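Halohydrin dehalogenase (Rhizobium radiobacter, PDB 4IY1) probably catalyses the reversible conversion of vicinal halohydrins into epoxides, and opens epoxides with nucleophiles such as cyanide. Local coordinates at residues 129-134 and 150-155; 78-83 and 106-111; 19-24 and 219-224. The protein carries 37 engineered substitutions. All blocks are in the same frame, centred on the assembly; numbering follows the deposited sequence.

Followed from the N terminus, segment 19-24, at the end of helix 14-23, meets its partner almost 200 residues later. Within that span contact 2 is complete: 78-83, at the end of strand 75-79, is met by 106-111 of helix 94-122. Contact 1 follows in series, 129-134, the end of strand 126-130 and the loop after it, being met by 150-155 of helix 143-163. Contact 3 closes last, when 219-224 of helix 214-225 returns to 19-24, so both shorter loops nest in the long one and none cross. Contacts 1 and 2 touch through neighbouring strands and the helices covering them; contact 3, its centre about 20 Å from theirs, ties early and late helices together.

Contact 1 (129-134 and 150-155); sequences FITSAA and AGASAL. Engineered in segment 129-134: Ala-134 (natural residue Thr). Engineered in segment 150-155: Ser-153 (natural residue Cys), Ala-154 (natural residue Thr).
In the beta-alpha-beta unit formed by strand 126-130, helix 143-163 and strand 170-175 of this Rossmann-type fold, Phe-129 and Thr-131 at the strand end meet Ala-152, Ser-153 and Leu-155 on the helix. The backbones come closest at Thr-131 and Ser-153, with 6.4 Å between their CA atoms. The polar link is a hydrogen bond from Thr-131 OG1 to Ser-153 OG, 2.8 Å long. Ser-153, an engineered residue, passes the chain of bonds on: its OG also bonds the carbonyl O of Arg-149, one turn earlier, so that this buried hydroxyl is gripped from two sources. With chi1 at 70°, Thr-131 holds OG1 between its backbone N and carbonyl carbon, and leaves CG2 to pack on Ala-152 CB at 3.7 Å. One threonine thus spends one branch on polar contact and the other on apolar contact. The ring of Phe-129 presents its edge to the helix: CD1 lies 3.3 Å from Ala-152 O, which sits near the ring plane. Leu-155 CG is also in plane at the edge, while Leu-155 CD2 approaches CE1 of Phe-129 obliquely at 3.7 Å. Beyond the strand, Ser-132 OG accepts a hydrogen bond from the backbone N of Ala-134, 3.0 Å, 165° at the hydrogen, an ST turn. The Ser-132 side chain touches Tyr-145 and Arg-149, consistent with the Ser-Tyr-Arg catalytic triad of halohydrin dehalogenases. Backbone hydrogen bonds join Ile-130 to Ser-78 of strand 75-79 and Thr-131 to Ile-173 of strand 170-175, setting the segment between two parallel neighbours. Helix 143-163 covers this part of the sheet and itself packs against a second subunit, where Leu-155 touches Ser-147 of that chain.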
ATOM      1  N   PHE B 129      -0.709  11.255  15.060  1.00 22.25           N
ATOM      2  CA  PHE B 129      -1.524  10.202  15.630  1.00 19.84           C
ATOM      3  C   PHE B 129      -0.613   8.996  15.908  1.00 24.03           C
ATOM      4  O   PHE B 129       0.035   8.479  14.995  1.00 25.72           O
ATOM      5  CB  PHE B 129      -2.595   9.775  14.617  1.00 21.43           C
ATOM      6  CG  PHE B 129      -3.650  10.833  14.338  1.00 23.00           C
ATOM      7  CD1 PHE B 129      -4.559  10.650  13.321  1.00 24.04           C
ATOM      8  CD2 PHE B 129      -3.711  12.007  15.087  1.00 25.46           C
ATOM      9  CE1 PHE B 129      -5.535  11.599  13.045  1.00 24.56           C
ATOM     10  CE2 PHE B 129      -4.649  12.981  14.802  1.00 24.20           C
ATOM     11  CZ  PHE B 129      -5.555  12.783  13.768  1.00 22.69           C
ATOM     12  N   ILE B 130      -0.681   8.455  17.113  1.00 22.88           N
ATOM     13  CA  ILE B 130      -0.099   7.139  17.331  1.00 25.85           C
ATOM     14  C   ILE B 130      -1.119   6.030  17.100  1.00 24.82           C
ATOM     15  O   ILE B 130      -2.072   5.893  17.858  1.00 25.78           O
ATOM     16  CB  ILE B 130       0.635   7.045  18.693  1.00 26.50           C
ATOM     17  CG1 ILE B 130       1.708   8.124  18.737  1.00 22.34           C
ATOM     18  CG2 ILE B 130       1.333   5.692  18.821  1.00 29.59           C
ATOM     19  CD1 ILE B 130       2.355   8.271  20.086  1.00 34.03           C
ATOM     20  N   THR B 131      -1.000   5.314  15.963  1.00 23.63           N
ATOM     21  CA  THR B 131      -1.995   4.269  15.651  1.00 21.83           C
ATOM     22  C   THR B 131      -1.488   2.831  15.936  1.00 29.36           C
ATOM     23  O   THR B 131      -1.147   2.513  17.085  1.00 28.85           O
ATOM     24  CB  THR B 131      -2.584   4.442  14.222  1.00 23.24           C
ATOM     25  OG1 THR B 131      -1.584   4.142  13.243  1.00 21.71           O
ATOM     26  CG2 THR B 131      -3.033   5.952  14.018  1.00 21.68           C
ATOM     27  N   SER B 132      -1.427   1.976  14.911  1.00 24.92           N
ATOM     28  CA  SER B 132      -0.907   0.627  15.071  1.00 26.74           C
ATOM     29  C   SER B 132      -0.646  -0.053  13.730  1.00 33.35           C
ATOM     30  O   SER B 132      -1.415   0.136  12.776  1.00 24.65           O
ATOM     31  CB  SER B 132      -1.889  -0.221  15.855  1.00 26.39           C
ATOM     32  OG  SER B 132      -1.483  -1.571  15.834  1.00 31.29           O
ATOM     33  N   ALA B 133       0.329  -0.978  13.718  1.00 28.99           N
ATOM     34  CA  ALA B 133       0.687  -1.708  12.508  1.00 25.21           C
ATOM     35  C   ALA B 133      -0.281  -2.857  12.319  1.00 30.84           C
ATOM     36  O   ALA B 133      -0.232  -3.569  11.320  1.00 29.04           O
ATOM     37  CB  ALA B 133       2.122  -2.210  12.584  1.00 30.04           C
ATOM     38  N   ALA B 134      -1.254  -2.947  13.222  1.00 29.58           N
ATOM     39  CA  ALA B 134      -2.359  -3.884  13.054  1.00 30.88           C
ATOM     40  C   ALA B 134      -3.269  -3.539  11.852  1.00 28.62           C
ATOM     41  O   ALA B 134      -3.786  -4.432  11.218  1.00 28.08           O
ATOM     42  CB  ALA B 134      -3.165  -3.978  14.336  1.00 29.70           C
ATOM     43  N   ALA B 150      -6.864   1.544  11.286  1.00 18.07           N
ATOM     44  CA  ALA B 150      -6.693   1.886   9.849  1.00 18.87           C
ATOM     45  C   ALA B 150      -7.491   3.176   9.543  1.00 16.68           C
ATOM     46  O   ALA B 150      -7.013   4.077   8.831  1.00 21.17           O
ATOM     47  CB  ALA B 150      -7.218   0.745   8.981  1.00 18.19           C
ATOM     48  N   GLY B 151      -8.640   3.297  10.193  1.00 18.11           N
ATOM     49  CA  GLY B 151      -9.422   4.546  10.194  1.00 20.54           C
ATOM     50  C   GLY B 151      -8.593   5.738  10.632  1.00 19.74           C
ATOM     51  O   GLY B 151      -8.556   6.772   9.958  1.00 20.65           O
ATOM     52  N   ALA B 152      -7.823   5.564  11.698  1.00 22.20           N
ATOM     53  CA  ALA B 152      -7.067   6.692  12.267  1.00 21.87           C
ATOM     54  C   ALA B 152      -5.853   7.060  11.443  1.00 23.86           C
ATOM     55  O   ALA B 152      -5.550   8.249  11.261  1.00 20.43           O
ATOM     56  CB  ALA B 152      -6.678   6.405  13.703  1.00 21.75           C
ATOM     57  N   SER B 153      -5.180   6.051  10.883  1.00 24.29           N
ATOM     58  CA  SER B 153      -4.078   6.321   9.947  1.00 19.62           C
ATOM     59  C   SER B 153      -4.535   7.053   8.690  1.00 18.73           C
ATOM     60  O   SER B 153      -3.808   7.892   8.178  1.00 20.55           O
ATOM     61  CB  SER B 153      -3.332   5.051   9.558  1.00 23.03           C
ATOM     62  OG  SER B 153      -2.835   4.373  10.694  1.00 32.24           O
ATOM     63  N   ALA B 154      -5.629   6.573   8.093  1.00 20.57           N
ATOM     64  CA  ALA B 154      -6.230   7.194   6.912  1.00 22.45           C
ATOM     65  C   ALA B 154      -6.707   8.622   7.229  1.00 19.66           C
ATOM     66  O   ALA B 154      -6.579   9.545   6.410  1.00 21.81           O
ATOM     67  CB  ALA B 154      -7.414   6.347   6.432  1.00 21.82           C
ATOM     68  N   LEU B 155      -7.202   8.826   8.444  1.00 23.40           N
ATOM     69  CA  LEU B 155      -7.578  10.179   8.859  1.00 21.55           C
ATOM     70  C   LEU B 155      -6.378  11.113   8.883  1.00 22.92           C
ATOM     71  O   LEU B 155      -6.424  12.265   8.391  1.00 19.78           O
ATOM     72  CB  LEU B 155      -8.306  10.156  10.210  1.00 20.58           C
ATOM     73  CG  LEU B 155      -8.612  11.540  10.789  1.00 23.51           C
ATOM     74  CD1 LEU B 155      -9.642  12.231   9.888  1.00 21.80           C
ATOM     75  CD2 LEU B 155      -9.130  11.408  12.213  1.00 24.10           C
TER

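Contact 2 (78-83 and 106-111); sequences SNDIAP and IKPFAL. Engineered in segment 78-83: Ala-82 (natural residue Phe), Pro-83 (natural residue Ala). Engineered in segment 106-111: Lys-107 (natural residue Arg).
The end of strand 75-79 comes closest to helix 94-122 at Ser-78 and Pro-108, whose CA atoms lie 5.8 Å apart, and the helix is kinked where the N of Pro-108 makes no bond to the preceding turn. Ser-78 OG touches two helix residues, 3.5 Å from Leu-111 CD1 and 3.6 Å from Pro-108 CA. It gives its proton to Asp-80 OD2 at 2.7 Å, meeting that oxygen on the syn side and 19° out of the carboxylate plane, which helps fix the carboxylate's rotation. The two carboxylate oxygens then divide their contacts: OD2 rests on the proline ring, 3.3 Å from Pro-108 CD, and OD1 lies 3.1 Å from CG of the engineered Lys-107. The ammonium group is not involved, since Lys-107 NZ stays 6.6 Å from Asp-80 OD1 and its chain bends away toward a long, weak ion pair with Glu-58. An alanine in place of Asp-80 would probably leave Ser-78 OG without its acceptor and open a gap beside the Pro-108 ring. Here the backbone O of Asp-80 accepts a hydrogen bond from NH2 of Arg-149, so the loop reaches the probable active site after the fourth strand of a short-chain dehydrogenase/reductase-like Rossmann fold.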
ATOM      1  N   SER B  78      -1.583  12.564  19.538  1.00 26.89           N
ATOM      2  CA  SER B  78      -2.715  11.769  19.927  1.00 22.79           C
ATOM      3  C   SER B  78      -2.315  10.321  20.080  1.00 25.26           C
ATOM      4  O   SER B  78      -2.182   9.574  19.091  1.00 28.48           O
ATOM      5  CB  SER B  78      -3.885  11.953  18.954  1.00 24.24           C
ATOM      6  OG  SER B  78      -5.089  11.478  19.512  1.00 26.22           O
ATOM      7  N   ASN B  79      -2.067   9.952  21.329  1.00 30.64           N
ATOM      8  CA  ASN B  79      -1.540   8.644  21.717  1.00 26.34           C
ATOM      9  C   ASN B  79      -2.701   7.789  22.179  1.00 28.76           C
ATOM     10  O   ASN B  79      -3.083   7.803  23.350  1.00 35.81           O
ATOM     11  CB  ASN B  79      -0.496   8.832  22.837  1.00 29.25           C
ATOM     12  CG  ASN B  79      -0.011   7.518  23.440  1.00 35.44           C
ATOM     13  OD1 ASN B  79       0.482   6.636  22.740  1.00 33.54           O
ATOM     14  ND2 ASN B  79      -0.109   7.408  24.764  1.00 30.79           N
ATOM     15  N   ASP B  80      -3.346   7.125  21.231  1.00 29.77           N
ATOM     16  CA  ASP B  80      -4.618   6.500  21.487  1.00 27.93           C
ATOM     17  C   ASP B  80      -4.535   5.025  21.869  1.00 29.62           C
ATOM     18  O   ASP B  80      -3.745   4.253  21.306  1.00 27.20           O
ATOM     19  CB  ASP B  80      -5.557   6.718  20.305  1.00 29.70           C
ATOM     20  CG  ASP B  80      -5.964   8.179  20.160  1.00 29.56           C
ATOM     21  OD1 ASP B  80      -6.555   8.743  21.122  1.00 29.15           O
ATOM     22  OD2 ASP B  80      -5.535   8.797  19.168  1.00 28.85           O
ATOM     23  N   ILE B  81      -5.344   4.638  22.849  1.00 27.24           N
ATOM     24  CA  ILE B  81      -5.266   3.299  23.402  1.00 30.32           C
ATOM     25  C   ILE B  81      -6.655   2.743  23.575  1.00 31.10           C
ATOM     26  O   ILE B  81      -7.620   3.496  23.683  1.00 34.48           O
ATOM     27  CB  ILE B  81      -4.510   3.278  24.748  1.00 27.60           C
ATOM     28  CG1 ILE B  81      -5.225   4.204  25.749  1.00 26.45           C
ATOM     29  CG2 ILE B  81      -3.078   3.787  24.528  1.00 24.95           C
ATOM     30  CD1 ILE B  81      -4.676   4.161  27.157  1.00 30.28           C
ATOM     31  N   ALA B  82      -6.776   1.432  23.432  1.00 30.98           N
ATOM     32  CA  ALA B  82      -7.992   0.752  23.807  1.00 35.85           C
ATOM     33  C   ALA B  82      -7.658  -0.688  24.014  1.00 36.54           C
ATOM     34  O   ALA B  82      -6.714  -1.204  23.399  1.00 40.79           O
ATOM     35  CB  ALA B  82      -9.049   0.897  22.724  1.00 34.69           C
ATOM     36  N   PRO B  83      -8.416  -1.358  24.887  1.00 46.86           N
ATOM     37  CA  PRO B  83      -8.136  -2.772  25.085  1.00 51.07           C
ATOM     38  C   PRO B  83      -8.418  -3.542  23.805  1.00 54.20           C
ATOM     39  O   PRO B  83      -9.522  -3.445  23.269  1.00 59.77           O
ATOM     40  CB  PRO B  83      -9.129  -3.171  26.192  1.00 44.60           C
ATOM     41  CG  PRO B  83      -9.341  -1.911  26.960  1.00 42.58           C
ATOM     42  CD  PRO B  83      -9.327  -0.822  25.918  1.00 40.94           C
ATOM     43  N   ILE B 106     -12.591   8.189  16.765  1.00 28.16           N
ATOM     44  CA  ILE B 106     -13.302   9.476  17.087  1.00 27.05           C
ATOM     45  C   ILE B 106     -12.406  10.386  17.929  1.00 25.01           C
ATOM     46  O   ILE B 106     -12.360  11.621  17.746  1.00 28.06           O
ATOM     47  CB  ILE B 106     -14.628   9.236  17.834  1.00 20.80           C
ATOM     48  CG1 ILE B 106     -15.507   8.205  17.120  1.00 31.26           C
ATOM     49  CG2 ILE B 106     -15.353  10.538  18.061  1.00 27.35           C
ATOM     50  CD1 ILE B 106     -15.882   8.544  15.691  1.00 23.13           C
ATOM     51  N   LYS B 107     -11.605   9.761  18.782  1.00 28.21           N
ATOM     52  CA  LYS B 107     -10.764  10.521  19.718  1.00 28.78           C
ATOM     53  C   LYS B 107      -9.736  11.369  18.992  1.00 27.81           C
ATOM     54  O   LYS B 107      -9.652  12.573  19.227  1.00 31.40           O
ATOM     55  CB  LYS B 107     -10.117   9.575  20.767  1.00 24.27           C
ATOM     56  CG  LYS B 107      -9.160  10.257  21.742  1.00 30.34           C
ATOM     57  CD  LYS B 107      -9.897  11.190  22.704  1.00 38.61           C
ATOM     58  CE  LYS B 107     -10.836  10.426  23.628  1.00 33.87           C
ATOM     59  NZ  LYS B 107     -11.749  11.384  24.280  1.00 42.92           N
ATOM     60  N   PRO B 108      -8.948  10.757  18.072  1.00 26.63           N
ATOM     61  CA  PRO B 108      -7.973  11.614  17.408  1.00 29.64           C
ATOM     62  C   PRO B 108      -8.638  12.710  16.552  1.00 27.27           C
ATOM     63  O   PRO B 108      -8.069  13.791  16.374  1.00 24.67           O
ATOM     64  CB  PRO B 108      -7.170  10.629  16.512  1.00 27.38           C
ATOM     65  CG  PRO B 108      -7.835   9.305  16.651  1.00 25.03           C
ATOM     66  CD  PRO B 108      -8.568   9.346  17.973  1.00 25.73           C
ATOM     67  N   PHE B 109      -9.742  12.368  15.897  1.00 25.16           N
ATOM     68  CA  PHE B 109     -10.476  13.365  15.096  1.00 24.09           C
ATOM     69  C   PHE B 109     -10.868  14.549  15.970  1.00 21.24           C
ATOM     70  O   PHE B 109     -10.615  15.687  15.625  1.00 24.14           O
ATOM     71  CB  PHE B 109     -11.716  12.742  14.482  1.00 21.20           C
ATOM     72  CG  PHE B 109     -12.595  13.733  13.735  1.00 22.27           C
ATOM     73  CD1 PHE B 109     -13.599  14.413  14.390  1.00 25.74           C
ATOM     74  CD2 PHE B 109     -12.420  13.955  12.379  1.00 23.89           C
ATOM     75  CE1 PHE B 109     -14.353  15.394  13.735  1.00 26.15           C
ATOM     76  CE2 PHE B 109     -13.239  14.834  11.691  1.00 27.33           C
ATOM     77  CZ  PHE B 109     -14.171  15.595  12.379  1.00 26.88           C
ATOM     78  N   ALA B 110     -11.353  14.231  17.160  1.00 22.93           N
ATOM     79  CA  ALA B 110     -11.856  15.205  18.117  1.00 24.78           C
ATOM     80  C   ALA B 110     -10.718  16.110  18.545  1.00 29.11           C
ATOM     81  O   ALA B 110     -10.814  17.322  18.440  1.00 31.48           O
ATOM     82  CB  ALA B 110     -12.432  14.458  19.315  1.00 26.44           C
ATOM     83  N   LEU B 111      -9.567  15.513  18.834  1.00 27.85           N
ATOM     84  CA  LEU B 111      -8.407  16.306  19.233  1.00 28.28           C
ATOM     85  C   LEU B 111      -7.915  17.155  18.077  1.00 32.27           C
ATOM     86  O   LEU B 111      -7.658  18.348  18.247  1.00 27.32           O
ATOM     87  CB  LEU B 111      -7.290  15.413  19.787  1.00 27.39           C
ATOM     88  CG  LEU B 111      -7.586  14.985  21.218  1.00 29.02           C
ATOM     89  CD1 LEU B 111      -6.883  13.689  21.583  1.00 27.83           C
ATOM     90  CD2 LEU B 111      -7.188  16.131  22.175  1.00 27.01           C
TER

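Contact 3 (19-24 and 219-224); sequences LRLSEA and ELVTFL. Engineered in segment 219-224: Thr-222 (natural residue Ala).
Arg-20 and Glu-219 form a salt bridge between helices 14-23 and 214-225, which pack side by side against the sheet of the Rossmann-type fold. Arg-20 NE donates to Glu-219 OE1 at 3.1 Å, but the bond is weak, bent to 141°, and the guanidinium and carboxylate planes stand 72° apart. Beside it the engineered Thr-222 points into the interface: its CG2 lies over one guanidinium face and 3.6 Å from Ala-24 CB. Deeper in, the Leu-21 and Val-221 side chains cross at about a right angle, CD1 to CG1 3.9 Å, and the Leu-21 side chain passes that of Thr-222 in the opposite direction, with CD2 nearest OG1. The axes of 19-23 and 219-224 approach to 8.7 Å and cross at -43°, the geometry within which these contacts form. Behind them, Leu-21 rests on Val-28 of strand 27-30 and Val-221 on Ile-173 of strand 170-175, while Phe-223 stacks on Phe-223 of a third subunit. Thr-222 keeps its polar end for its own helix: with OG1 anti to the carbonyl carbon (chi1 -58°), that oxygen hydrogen-bonds the carbonyl O of Gly-218 and still packs 3.2 Å from Arg-20 CG.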
ATOM      1  N   LEU B  19       8.797  12.686  27.267  1.00 31.46           N
ATOM      2  CA  LEU B  19      10.179  12.846  27.749  1.00 29.85           C
ATOM      3  C   LEU B  19      11.104  13.344  26.651  1.00 29.50           C
ATOM      4  O   LEU B  19      11.797  14.344  26.832  1.00 33.37           O
ATOM      5  CB  LEU B  19      10.719  11.538  28.326  1.00 28.75           C
ATOM      6  CG  LEU B  19      10.023  11.027  29.584  1.00 33.05           C
ATOM      7  CD1 LEU B  19      10.541   9.653  30.000  1.00 38.01           C
ATOM      8  CD2 LEU B  19      10.173  12.026  30.707  1.00 33.14           C
ATOM      9  N   ARG B  20      11.093  12.681  25.490  1.00 28.52           N
ATOM     10  CA  ARG B  20      11.929  13.126  24.375  1.00 27.23           C
ATOM     11  C   ARG B  20      11.548  14.529  23.855  1.00 30.24           C
ATOM     12  O   ARG B  20      12.413  15.345  23.524  1.00 29.38           O
ATOM     13  CB  ARG B  20      11.941  12.090  23.244  1.00 27.41           C
ATOM     14  CG  ARG B  20      13.015  12.313  22.211  1.00 33.79           C
ATOM     15  CD  ARG B  20      14.385  12.476  22.869  1.00 42.62           C
ATOM     16  NE  ARG B  20      15.447  12.869  21.933  1.00 45.79           N
ATOM     17  CZ  ARG B  20      15.793  14.133  21.666  1.00 46.94           C
ATOM     18  NH1 ARG B  20      15.103  15.150  22.183  1.00 46.61           N
ATOM     19  NH2 ARG B  20      16.822  14.379  20.866  1.00 41.01           N
ATOM     20  N   LEU B  21      10.274  14.874  23.946  1.00 32.26           N
ATOM     21  CA  LEU B  21       9.848  16.212  23.510  1.00 31.49           C
ATOM     22  C   LEU B  21      10.309  17.269  24.514  1.00 33.83           C
ATOM     23  O   LEU B  21      10.750  18.363  24.152  1.00 29.50           O
ATOM     24  CB  LEU B  21       8.323  16.248  23.357  1.00 32.87           C
ATOM     25  CG  LEU B  21       7.740  15.513  22.126  1.00 31.84           C
ATOM     26  CD1 LEU B  21       6.223  15.467  22.203  1.00 34.58           C
ATOM     27  CD2 LEU B  21       8.147  16.263  20.874  1.00 25.75           C
ATOM     28  N   SER B  22      10.195  16.950  25.791  1.00 34.28           N
ATOM     29  CA  SER B  22      10.666  17.876  26.801  1.00 39.18           C
ATOM     30  C   SER B  22      12.172  18.190  26.642  1.00 34.06           C
ATOM     31  O   SER B  22      12.578  19.356  26.601  1.00 36.34           O
ATOM     32  CB  SER B  22      10.363  17.327  28.185  1.00 29.71           C
ATOM     33  OG  SER B  22      10.606  18.318  29.142  1.00 45.59           O
ATOM     34  N   GLU B  23      12.973  17.148  26.456  1.00 32.54           N
ATOM     35  CA  GLU B  23      14.396  17.313  26.160  1.00 33.62           C
ATOM     36  C   GLU B  23      14.676  18.195  24.951  1.00 32.46           C
ATOM     37  O   GLU B  23      15.712  18.850  24.887  1.00 35.45           O
ATOM     38  CB  GLU B  23      15.063  15.953  25.983  1.00 30.01           C
ATOM     39  CG  GLU B  23      15.220  15.209  27.315  1.00 36.59           C
ATOM     40  CD  GLU B  23      15.420  13.713  27.152  1.00 40.05           C
ATOM     41  OE1 GLU B  23      15.232  13.194  26.027  1.00 41.29           O
ATOM     42  OE2 GLU B  23      15.828  13.060  28.128  1.00 41.41           O
ATOM     43  N   ALA B  24      13.805  18.142  23.949  1.00 35.94           N
ATOM     44  CA  ALA B  24      13.989  18.960  22.743  1.00 29.66           C
ATOM     45  C   ALA B  24      13.642  20.416  23.007  1.00 31.39           C
ATOM     46  O   ALA B  24      13.863  21.267  22.158  1.00 32.47           O
ATOM     47  CB  ALA B  24      13.151  18.419  21.584  1.00 29.43           C
ATOM     48  N   GLU B 219      12.076   9.359  19.731  1.00 27.19           N
ATOM     49  CA  GLU B 219      12.982  10.076  18.840  1.00 26.36           C
ATOM     50  C   GLU B 219      12.236  10.416  17.523  1.00 27.76           C
ATOM     51  O   GLU B 219      12.434  11.477  16.931  1.00 30.10           O
ATOM     52  CB  GLU B 219      14.246   9.240  18.551  1.00 32.42           C
ATOM     53  CG  GLU B 219      15.107   8.949  19.785  1.00 38.47           C
ATOM     54  CD  GLU B 219      16.165  10.006  20.017  1.00 39.64           C
ATOM     55  OE1 GLU B 219      16.082  11.092  19.423  1.00 37.12           O
ATOM     56  OE2 GLU B 219      17.131   9.722  20.731  1.00 53.61           O
ATOM     57  N   LEU B 220      11.367   9.515  17.090  1.00 25.78           N
ATOM     58  CA  LEU B 220      10.671   9.691  15.821  1.00 27.25           C
ATOM     59  C   LEU B 220       9.649  10.810  15.963  1.00 22.08           C
ATOM     60  O   LEU B 220       9.653  11.758  15.198  1.00 25.24           O
ATOM     61  CB  LEU B 220       9.962   8.401  15.399  1.00 23.87           C
ATOM     62  CG  LEU B 220       9.131   8.540  14.115  1.00 25.48           C
ATOM     63  CD1 LEU B 220       9.994   9.036  12.946  1.00 23.63           C
ATOM     64  CD2 LEU B 220       8.452   7.250  13.731  1.00 19.14           C
ATOM     65  N   VAL B 221       8.822  10.710  16.988  1.00 24.05           N
ATOM     66  CA  VAL B 221       7.867  11.760  17.323  1.00 23.76           C
ATOM     67  C   VAL B 221       8.593  13.102  17.300  1.00 26.29           C
ATOM     68  O   VAL B 221       8.146  14.054  16.665  1.00 24.98           O
ATOM     69  CB  VAL B 221       7.254  11.544  18.735  1.00 26.70           C
ATOM     70  CG1 VAL B 221       6.696  12.867  19.276  1.00 22.76           C
ATOM     71  CG2 VAL B 221       6.170  10.476  18.703  1.00 21.31           C
ATOM     72  N   THR B 222       9.745  13.164  17.963  1.00 29.92           N
ATOM     73  CA  THR B 222      10.443  14.436  18.148  1.00 25.09           C
ATOM     74  C   THR B 222      11.089  14.961  16.874  1.00 30.85           C
ATOM     75  O   THR B 222      11.023  16.158  16.590  1.00 26.82           O
ATOM     76  CB  THR B 222      11.508  14.330  19.259  1.00 29.41           C
ATOM     77  OG1 THR B 222      10.872  13.923  20.485  1.00 29.56           O
ATOM     78  CG2 THR B 222      12.201  15.669  19.476  1.00 30.94           C
ATOM     79  N   PHE B 223      11.655  14.067  16.063  1.00 27.13           N
ATOM     80  CA  PHE B 223      12.099  14.465  14.723  1.00 25.95           C
ATOM     81  C   PHE B 223      10.944  15.042  13.865  1.00 26.27           C
ATOM     82  O   PHE B 223      11.109  16.053  13.147  1.00 26.87           O
ATOM     83  CB  PHE B 223      12.737  13.256  14.017  1.00 28.18           C
ATOM     84  CG  PHE B 223      13.167  13.535  12.607  1.00 27.81           C
ATOM     85  CD1 PHE B 223      14.262  14.342  12.359  1.00 26.35           C
ATOM     86  CD2 PHE B 223      12.508  12.952  11.536  1.00 30.28           C
ATOM     87  CE1 PHE B 223      14.653  14.620  11.072  1.00 28.48           C
ATOM     88  CE2 PHE B 223      12.940  13.163  10.237  1.00 22.40           C
ATOM     89  CZ  PHE B 223      14.017  13.982  10.003  1.00 27.81           C
ATOM     90  N   LEU B 224       9.806  14.354  13.858  1.00 25.30           N
ATOM     91  CA  LEU B 224       8.655  14.820  13.047  1.00 29.47           C
ATOM     92  C   LEU B 224       8.170  16.193  13.529  1.00 32.01           C
ATOM     93  O   LEU B 224       7.855  17.076  12.725  1.00 37.29           O
ATOM     94  CB  LEU B 224       7.482  13.824  13.088  1.00 24.08           C
ATOM     95  CG  LEU B 224       7.853  12.455  12.521  1.00 23.07           C
ATOM     96  CD1 LEU B 224       6.646  11.522  12.575  1.00 22.42           C
ATOM     97  CD2 LEU B 224       8.410  12.596  11.112  1.00 24.78           C
TER